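Local coordinates for protein glucose-1-phosphate uridylyltransferase (Sphingomonas elodea, PDB 2UX8) that probably catalyses the formation of UDP-glucose and diphosphate from UTP and alpha-D-glucose 1-phosphate, the sugar phosphate being found bound to it, at residues Ala34-Met39 with Arg69-Leu74; Glu61-Val66 with Gly106-Val111; Asp141-Gly146 with Tyr262-Lys267. One frame throughout, in Å; residues are numbered along the deposited sequence.

Contact 1: residues Ala34-Met39 with Arg69-Leu74; sequences AMPKEM and RGKSAL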
loop_
_atom_site.group_PDB
_atom_site.type_symbol
_atom_site.label_atom_id
_atom_site.label_comp_id
_atom_site.label_asym_id
_atom_site.label_seq_id
_atom_site.Cartn_x
_atom_site.Cartn_y
_atom_site.Cartn_z
ATOM N N ALA C 34 0.988 10.477 7.595
ATOM C CA ALA C 34 0.782 9.444 6.593
ATOM C C ALA C 34 2.071 9.220 5.806
ATOM O O ALA C 34 2.117 8.420 4.875
ATOM C CB ALA C 34 -0.336 9.847 5.666
ATOM N N MET C 35 3.112 9.949 6.187
ATOM C CA MET C 35 4.422 9.863 5.554
ATOM C C MET C 35 5.447 9.417 6.575
ATOM O O MET C 35 5.509 9.959 7.675
ATOM C CB MET C 35 4.873 11.231 5.035
ATOM C CG MET C 35 4.501 11.560 3.601
ATOM S SD MET C 35 5.077 10.375 2.330
ATOM C CE MET C 35 6.749 10.120 2.798
ATOM N N PRO C 36 6.265 8.420 6.233
ATOM C CA PRO C 36 7.264 7.992 7.209
ATOM C C PRO C 36 8.220 9.158 7.478
ATOM O O PRO C 36 8.642 9.867 6.555
ATOM C CB PRO C 36 7.957 6.831 6.510
ATOM C CG PRO C 36 6.885 6.290 5.599
ATOM C CD PRO C 36 6.237 7.529 5.065
ATOM N N LYS C 37 8.523 9.372 8.750
ATOM C CA LYS C 37 9.434 10.416 9.185
ATOM C C LYS C 37 10.776 10.246 8.478
ATOM O O LYS C 37 11.420 11.214 8.088
ATOM C CB LYS C 37 9.602 10.282 10.697
ATOM C CG LYS C 37 10.831 10.915 11.276
ATOM C CD LYS C 37 10.714 12.414 11.302
ATOM C CE LYS C 37 11.882 13.020 12.053
ATOM N NZ LYS C 37 11.942 12.582 13.486
ATOM N N GLU C 38 11.172 8.991 8.307
ATOM C CA GLU C 38 12.435 8.659 7.676
ATOM C C GLU C 38 12.492 9.065 6.211
ATOM O O GLU C 38 13.550 9.021 5.587
ATOM C CB GLU C 38 12.704 7.155 7.804
ATOM C CG GLU C 38 12.743 6.618 9.235
ATOM C CD GLU C 38 11.375 6.180 9.755
ATOM O OE1 GLU C 38 10.456 6.000 8.938
ATOM O OE2 GLU C 38 11.220 5.993 10.982
ATOM N N MET C 39 11.350 9.454 5.662
ATOM C CA MET C 39 11.284 9.848 4.270
ATOM C C MET C 39 11.335 11.356 4.081
ATOM O O MET C 39 11.367 11.829 2.950
ATOM C CB MET C 39 10.018 9.302 3.631
ATOM C CG MET C 39 9.993 7.814 3.474
ATOM S SD MET C 39 11.253 7.276 2.354
ATOM C CE MET C 39 10.616 7.863 0.824
ATOM N N ARG C 69 4.076 -0.157 10.445
ATOM C CA ARG C 69 2.909 -0.381 9.635
ATOM C C ARG C 69 2.673 0.476 8.404
ATOM O O ARG C 69 2.538 -0.069 7.336
ATOM C CB ARG C 69 1.684 -0.385 10.529
ATOM C CG ARG C 69 0.727 -1.455 10.106
ATOM C CD ARG C 69 0.010 -2.047 11.283
ATOM N NE ARG C 69 0.936 -2.681 12.208
ATOM C CZ ARG C 69 1.088 -2.290 13.461
ATOM N NH1 ARG C 69 0.379 -1.279 13.898
ATOM N NH2 ARG C 69 1.917 -2.910 14.281
ATOM N N GLY C 70 2.613 1.792 8.496
ATOM C CA GLY C 70 2.388 2.546 7.265
ATOM C C GLY C 70 3.648 3.013 6.537
ATOM O O GLY C 70 3.739 4.173 6.144
ATOM N N LYS C 71 4.608 2.124 6.311
ATOM C CA LYS C 71 5.837 2.560 5.676
ATOM C C LYS C 71 6.271 1.881 4.387
ATOM O O LYS C 71 7.438 1.510 4.240
ATOM C CB LYS C 71 6.954 2.488 6.711
ATOM C CG LYS C 71 6.603 3.277 7.951
ATOM C CD LYS C 71 7.576 3.034 9.076
ATOM C CE LYS C 71 7.229 3.922 10.263
ATOM N NZ LYS C 71 7.317 5.355 9.893
ATOM N N SER C 72 5.348 1.755 3.441
ATOM C CA SER C 72 5.653 1.122 2.161
ATOM C C SER C 72 6.628 1.972 1.345
ATOM O O SER C 72 7.442 1.451 0.572
ATOM C CB SER C 72 4.379 0.940 1.343
ATOM O OG SER C 72 3.261 0.761 2.182
ATOM N N ALA C 73 6.524 3.284 1.506
ATOM C CA ALA C 73 7.383 4.207 0.782
ATOM C C ALA C 73 8.858 3.865 0.969
ATOM O O ALA C 73 9.650 3.940 0.032
ATOM C CB ALA C 73 7.109 5.625 1.247
ATOM N N LEU C 74 9.223 3.484 2.183
ATOM C CA LEU C 74 10.596 3.136 2.468
ATOM C C LEU C 74 11.007 1.955 1.630
ATOM O O LEU C 74 12.150 1.852 1.200
ATOM C CB LEU C 74 10.757 2.777 3.939
ATOM C CG LEU C 74 11.654 3.705 4.748
ATOM C CD1 LEU C 74 10.820 4.678 5.555
ATOM C CD2 LEU C 74 12.500 2.863 5.669
HETATM O O HOH W 1 7.193 8.001 11.012
#
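The flat carboxylate of E38 and the puckered ring of P36 both meet K71 and L74, the carboxylate through OE1 and the ring through CB and CG. On the proline, CB touches L74 CD1 at 3.7 Å, while CG lies against K71 CG at 3.8 Å; the ring and the lysine chain slide past each other in opposite directions. The E38 chain crosses both K71 and L74 at about a right angle, and its OE1 forms a salt bridge with K71 NZ, the bond being weak at 3.3 Å. K71 runs extended to CE, and its last torsion (chi4 -61°) turns NZ aside, where it also donates to G23 O and to a water. That water, 2.9 Å from K71 NZ, accepts from K37 N as well. In the nucleotidyltransferase fold of this family, segment 34-39 belongs to the long loop after strand 16-21, and segment 69-74 leads from strand 62-67 into helix 72-77. Beyond the polar part, the M39 and L74 side chains also pass in opposite directions, M39 CG lying 3.9 Å from L74 CD1. The bent M39 chain carries CE on to A73 CB, 4.2 Å away. I48 of helix 47-57 packs on E38, M39 and L74.

Contact 2: residues Glu61-Val66 with Gly106-Val111; sequences EQMIFV and GNIAYV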
loop_
_atom_site.group_PDB
_atom_site.type_symbol
_atom_site.label_atom_id
_atom_site.label_comp_id
_atom_site.label_asym_id
_atom_site.label_seq_id
_atom_site.Cartn_x
_atom_site.Cartn_y
_atom_site.Cartn_z
ATOM N N GLU C 61 27.361 -4.350 3.313
ATOM C CA GLU C 61 26.659 -4.873 2.149
ATOM C C GLU C 61 25.298 -5.505 2.393
ATOM O O GLU C 61 24.733 -6.116 1.497
ATOM C CB GLU C 61 27.541 -5.865 1.396
ATOM C CG GLU C 61 28.020 -7.018 2.227
ATOM C CD GLU C 61 28.990 -7.907 1.479
ATOM O OE1 GLU C 61 29.890 -7.378 0.802
ATOM O OE2 GLU C 61 28.865 -9.138 1.576
ATOM N N GLN C 62 24.760 -5.359 3.592
ATOM C CA GLN C 62 23.452 -5.924 3.893
ATOM C C GLN C 62 22.695 -4.982 4.827
ATOM O O GLN C 62 22.983 -4.899 6.022
ATOM C CB GLN C 62 23.605 -7.320 4.525
ATOM C CG GLN C 62 22.315 -7.944 5.076
ATOM C CD GLN C 62 21.387 -8.478 3.999
ATOM O OE1 GLN C 62 21.711 -9.446 3.309
ATOM N NE2 GLN C 62 20.224 -7.851 3.853
ATOM N N MET C 63 21.740 -4.251 4.262
ATOM C CA MET C 63 20.920 -3.331 5.041
ATOM C C MET C 63 19.695 -4.087 5.529
ATOM O O MET C 63 19.017 -4.754 4.743
ATOM C CB MET C 63 20.437 -2.175 4.177
ATOM C CG MET C 63 21.481 -1.638 3.268
ATOM S SD MET C 63 22.890 -1.104 4.213
ATOM C CE MET C 63 23.011 0.501 3.667
ATOM N N ILE C 64 19.411 -4.020 6.821
ATOM C CA ILE C 64 18.224 -4.691 7.310
ATOM C C ILE C 64 17.372 -3.656 8.026
ATOM O O ILE C 64 17.753 -3.098 9.049
ATOM C CB ILE C 64 18.567 -5.960 8.176
ATOM C CG1 ILE C 64 17.999 -5.835 9.576
ATOM C CG2 ILE C 64 20.061 -6.224 8.189
ATOM C CD1 ILE C 64 16.680 -6.534 9.736
ATOM N N PHE C 65 16.233 -3.360 7.407
ATOM C CA PHE C 65 15.266 -2.382 7.910
ATOM C C PHE C 65 14.247 -3.041 8.820
ATOM O O PHE C 65 13.618 -4.023 8.433
ATOM C CB PHE C 65 14.460 -1.743 6.763
ATOM C CG PHE C 65 15.228 -0.775 5.909
ATOM C CD1 PHE C 65 16.619 -0.736 5.918
ATOM C CD2 PHE C 65 14.547 0.076 5.043
ATOM C CE1 PHE C 65 17.312 0.129 5.075
ATOM C CE2 PHE C 65 15.247 0.945 4.193
ATOM C CZ PHE C 65 16.625 0.965 4.215
ATOM N N VAL C 66 14.081 -2.513 10.025
ATOM C CA VAL C 66 13.060 -3.038 10.920
ATOM C C VAL C 66 11.986 -1.943 10.891
ATOM O O VAL C 66 12.137 -0.885 11.502
ATOM C CB VAL C 66 13.639 -3.339 12.343
ATOM C CG1 VAL C 66 14.980 -2.735 12.482
ATOM C CG2 VAL C 66 12.701 -2.864 13.429
ATOM N N GLY C 106 18.366 -8.550 -2.563
ATOM C CA GLY C 106 18.704 -9.264 -1.348
ATOM C C GLY C 106 19.517 -8.452 -0.356
ATOM O O GLY C 106 19.536 -8.773 0.832
ATOM N N ASN C 107 20.183 -7.397 -0.823
ATOM C CA ASN C 107 20.999 -6.571 0.069
ATOM C C ASN C 107 20.200 -5.687 1.014
ATOM O O ASN C 107 20.765 -5.019 1.885
ATOM C CB ASN C 107 21.988 -5.716 -0.727
ATOM C CG ASN C 107 23.128 -6.537 -1.309
ATOM O OD1 ASN C 107 23.428 -7.633 -0.839
ATOM N ND2 ASN C 107 23.778 -5.999 -2.324
ATOM N N ILE C 108 18.885 -5.671 0.836
ATOM C CA ILE C 108 18.026 -4.898 1.713
ATOM C C ILE C 108 16.899 -5.808 2.153
ATOM O O ILE C 108 16.120 -6.268 1.332
ATOM C CB ILE C 108 17.436 -3.674 1.020
ATOM C CG1 ILE C 108 18.567 -2.700 0.651
ATOM C CG2 ILE C 108 16.412 -3.025 1.936
ATOM C CD1 ILE C 108 18.116 -1.299 0.318
ATOM N N ALA C 109 16.833 -6.081 3.450
ATOM C CA ALA C 109 15.808 -6.956 3.989
ATOM C C ALA C 109 14.940 -6.181 4.964
ATOM O O ALA C 109 15.424 -5.285 5.653
ATOM C CB ALA C 109 16.457 -8.137 4.678
ATOM N N TYR C 110 13.652 -6.521 5.002
ATOM C CA TYR C 110 12.700 -5.863 5.894
ATOM C C TYR C 110 12.062 -6.841 6.865
ATOM O O TYR C 110 11.782 -7.987 6.508
ATOM C CB TYR C 110 11.548 -5.213 5.120
ATOM C CG TYR C 110 11.948 -4.290 4.011
ATOM C CD1 TYR C 110 12.358 -4.789 2.780
ATOM C CD2 TYR C 110 11.920 -2.909 4.189
ATOM C CE1 TYR C 110 12.739 -3.925 1.743
ATOM C CE2 TYR C 110 12.297 -2.035 3.163
ATOM C CZ TYR C 110 12.705 -2.548 1.943
ATOM O OH TYR C 110 13.061 -1.688 0.925
ATOM N N VAL C 111 11.831 -6.378 8.089
ATOM C CA VAL C 111 11.158 -7.181 9.097
ATOM C C VAL C 111 10.271 -6.234 9.876
ATOM O O VAL C 111 10.696 -5.145 10.254
ATOM C CB VAL C 111 12.126 -7.878 10.059
ATOM C CG1 VAL C 111 12.991 -8.829 9.282
ATOM C CG2 VAL C 111 12.960 -6.863 10.818
#
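F65 and Y110 lie side by side across two parallel strands, their side chains pointing the same way. F65 CB starts at the backbone of the neighbouring strand, 3.8 Å from A109 O, and is equally near Y110 CD2. Further out, CD2 of the F65 ring meets Y110 CE2 at 3.6 Å. The two planes stand 79° apart in an oblique pairing, and the F65 ring also meets F78 edge-to-face and touches F19 and V52. On the same face M63 CB packs on I108 CG1, whereas I64, V66, A109 and V111 turn to the other face, where I64 CD1 touches V111 CG2 at 3.9 Å.

Between the faces run four backbone bonds: M63 N to N107 O (2.7 Å), A109 N to M63 O, F65 N to A109 O and V111 N to F65 O (3.0 Å). M63 and F65 thus serve this edge, while I64 and V66 bond to strand 16-21 on the opposite edge, so strand 62-67 is an inner strand of the sheet. Strand 108-112 in turn pairs antiparallel with a strand of the third subunit, continuing the sheet across the interface.

At the start of the ladder chi2 (76°) bends the Q62 chain at CD, and NE2 beyond it donates to G106 O at 3.2 Å. The donor lies in the carbonyl plane, and the N-H...O angle is 139°. An alanine in place of Q62 would probably leave G106 O without this donor and the methyl of A109 without its NE2 neighbour. The ladder bonds are main-chain only and so do not depend on side-chain identity; what the side chains add is the packing on each face and the Q62 bond at the start.

Contact 3: residues Asp141-Gly146 with Tyr262-Lys267; sequences DDFMFG and YDCGDK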
loop_
_atom_site.group_PDB
_atom_site.type_symbol
_atom_site.label_atom_id
_atom_site.label_comp_id
_atom_site.label_asym_id
_atom_site.label_seq_id
_atom_site.Cartn_x
_atom_site.Cartn_y
_atom_site.Cartn_z
ATOM N N ASP C 141 17.409 9.855 11.952
ATOM C CA ASP C 141 17.092 11.194 12.457
ATOM C C ASP C 141 18.369 11.970 12.763
ATOM O O ASP C 141 18.373 13.200 12.759
ATOM C CB ASP C 141 16.248 11.124 13.724
ATOM C CG ASP C 141 14.762 11.226 13.443
ATOM O OD1 ASP C 141 14.370 11.233 12.259
ATOM O OD2 ASP C 141 13.983 11.295 14.416
ATOM N N ASP C 142 19.447 11.250 13.055
ATOM C CA ASP C 142 20.725 11.889 13.323
ATOM C C ASP C 142 21.444 12.051 11.984
ATOM O O ASP C 142 22.134 11.147 11.499
ATOM C CB ASP C 142 21.549 11.053 14.311
ATOM C CG ASP C 142 21.191 11.356 15.757
ATOM O OD1 ASP C 142 21.420 10.506 16.638
ATOM O OD2 ASP C 142 20.679 12.464 16.013
ATOM N N PHE C 143 21.230 13.217 11.381
ATOM C CA PHE C 143 21.814 13.556 10.098
ATOM C C PHE C 143 23.285 13.914 10.344
ATOM O O PHE C 143 23.603 14.913 11.002
ATOM C CB PHE C 143 21.032 14.730 9.498
ATOM C CG PHE C 143 21.462 15.102 8.120
ATOM C CD1 PHE C 143 21.168 14.286 7.041
ATOM C CD2 PHE C 143 22.239 16.239 7.909
ATOM C CE1 PHE C 143 21.653 14.593 5.769
ATOM C CE2 PHE C 143 22.726 16.549 6.643
ATOM C CZ PHE C 143 22.434 15.724 5.573
ATOM N N MET C 144 24.180 13.071 9.842
ATOM C CA MET C 144 25.608 13.278 10.025
ATOM C C MET C 144 26.243 13.864 8.769
ATOM O O MET C 144 26.474 13.167 7.781
ATOM C CB MET C 144 26.285 11.953 10.395
ATOM C CG MET C 144 25.640 11.256 11.580
ATOM S SD MET C 144 25.635 12.266 13.079
ATOM C CE MET C 144 27.108 11.630 13.898
ATOM N N PHE C 145 26.542 15.151 8.831
ATOM C CA PHE C 145 27.124 15.856 7.703
ATOM C C PHE C 145 28.652 15.956 7.776
ATOM O O PHE C 145 29.201 16.545 8.708
ATOM C CB PHE C 145 26.511 17.258 7.631
ATOM C CG PHE C 145 26.688 17.925 6.310
ATOM C CD1 PHE C 145 26.583 17.196 5.133
ATOM C CD2 PHE C 145 26.905 19.292 6.235
ATOM C CE1 PHE C 145 26.689 17.818 3.908
ATOM C CE2 PHE C 145 27.011 19.929 5.010
ATOM C CZ PHE C 145 26.904 19.190 3.843
ATOM N N GLY C 146 29.332 15.382 6.787
ATOM C CA GLY C 146 30.782 15.434 6.766
ATOM C C GLY C 146 31.395 14.358 5.894
ATOM O O GLY C 146 30.700 13.438 5.469
ATOM N N TYR C 262 23.208 17.051 12.733
ATOM C CA TYR C 262 21.984 17.818 12.867
ATOM C C TYR C 262 20.891 16.897 13.363
ATOM O O TYR C 262 20.654 15.832 12.803
ATOM C CB TYR C 262 21.583 18.433 11.526
ATOM C CG TYR C 262 22.589 19.418 11.003
ATOM C CD1 TYR C 262 23.712 18.985 10.305
ATOM C CD2 TYR C 262 22.449 20.784 11.253
ATOM C CE1 TYR C 262 24.686 19.886 9.869
ATOM C CE2 TYR C 262 23.415 21.699 10.820
ATOM C CZ TYR C 262 24.533 21.240 10.131
ATOM O OH TYR C 262 25.501 22.123 9.717
ATOM N N ASP C 263 20.239 17.309 14.434
ATOM C CA ASP C 263 19.169 16.520 15.007
ATOM C C ASP C 263 17.866 16.772 14.248
ATOM O O ASP C 263 17.086 17.649 14.606
ATOM C CB ASP C 263 19.000 16.877 16.489
ATOM C CG ASP C 263 18.036 15.950 17.212
ATOM O OD1 ASP C 263 17.568 14.963 16.599
ATOM O OD2 ASP C 263 17.756 16.206 18.403
ATOM N N CYS C 264 17.641 16.010 13.186
ATOM C CA CYS C 264 16.417 16.156 12.418
ATOM C C CYS C 264 15.258 15.543 13.182
ATOM O O CYS C 264 14.187 15.318 12.636
ATOM C CB CYS C 264 16.585 15.498 11.059
ATOM S SG CYS C 264 17.785 16.411 10.089
ATOM N N GLY C 265 15.498 15.273 14.460
ATOM C CA GLY C 265 14.474 14.712 15.316
ATOM C C GLY C 265 13.549 15.838 15.738
ATOM O O GLY C 265 12.390 15.613 16.092
ATOM N N ASP C 266 14.068 17.063 15.713
ATOM C CA ASP C 266 13.261 18.226 16.057
ATOM C C ASP C 266 13.255 19.211 14.879
ATOM O O ASP C 266 14.238 19.349 14.159
ATOM C CB ASP C 266 13.776 18.886 17.339
ATOM C CG ASP C 266 14.841 19.918 17.081
ATOM O OD1 ASP C 266 14.493 21.116 16.957
ATOM O OD2 ASP C 266 16.024 19.526 17.000
ATOM N N LYS C 267 12.129 19.884 14.682
ATOM C CA LYS C 267 11.959 20.812 13.576
ATOM C C LYS C 267 13.086 21.785 13.285
ATOM O O LYS C 267 13.432 21.982 12.122
ATOM C CB LYS C 267 10.664 21.592 13.748
ATOM C CG LYS C 267 9.472 20.696 13.949
ATOM C CD LYS C 267 8.199 21.493 14.109
ATOM C CE LYS C 267 7.086 20.599 14.626
ATOM N NZ LYS C 267 5.782 21.321 14.703
#
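F143 and Y262 form an antiparallel hydrogen-bonded pair: Y262 N donates to F143 O at 2.8 Å, nearly straight at 170°, and F143 N returns a bond to Y262 O at 3.0 Å. One step on, C264 N donates to D141 O at 2.9 Å, extending the pairing past the end of strand 260-263.

Side chains on the F143 face pack beside these bonds. With CG anti to the backbone N (chi1 -175°), the F143 ring receives Y262 CD1 at its edge, in its plane, 3.9 Å from CD2. F145 CB sits in turn at the edge of the Y262 ring, near CE1. C264 SG lies 3.7 Å from F143 CB, oblique to the ring. Helix 267-279 covers this side, with A273 and A276 on Y262 and V277 on F143, while Y50 meets the F143 ring edge-to-face.

On the other face two carboxylates approach, D142 OD2 to D263 OD1 at 4.0 Å, with planes 58° apart. D142 OD2 is salt-bridged to R261. D142 OD1 accepts from G214 N and makes a weak hydrogen bond with O6 of bound glucose 1-phosphate.

At the end of the ladder, D141 OD2 lies 3.6 Å from G265 CA and is salt-bridged to K37. Further out, a type I turn from D263 to D266 leads into helix 267-279, for which D266 is the N-cap residue. Through D142, the short two-stranded sheet borders the sugar-phosphate pocket of this GT-A nucleotidyltransferase.

Contacts 1 and 2 are both buried and share a strand-to-helix connection: strand 62-67 of contact 2 runs on to helix 72-77 of contact 1, and L74 CD2 packs on F65 CD2 at 3.5 Å. Contact 3 is partly buried, yet its centre lies nearest the middle of the chain, about 9 Å away. It is tied to contact 1 by the salt bridge from K37 to D141, whereas contacts 2 and 3 stay about 12 Å apart at their nearest atoms. Parallel main-chain pairing dominates contact 2 and a short antiparallel pair contact 3; contact 1 instead relies on side chains and one water. Contact 3 holds the most acids, D142 among them lying against the ligand.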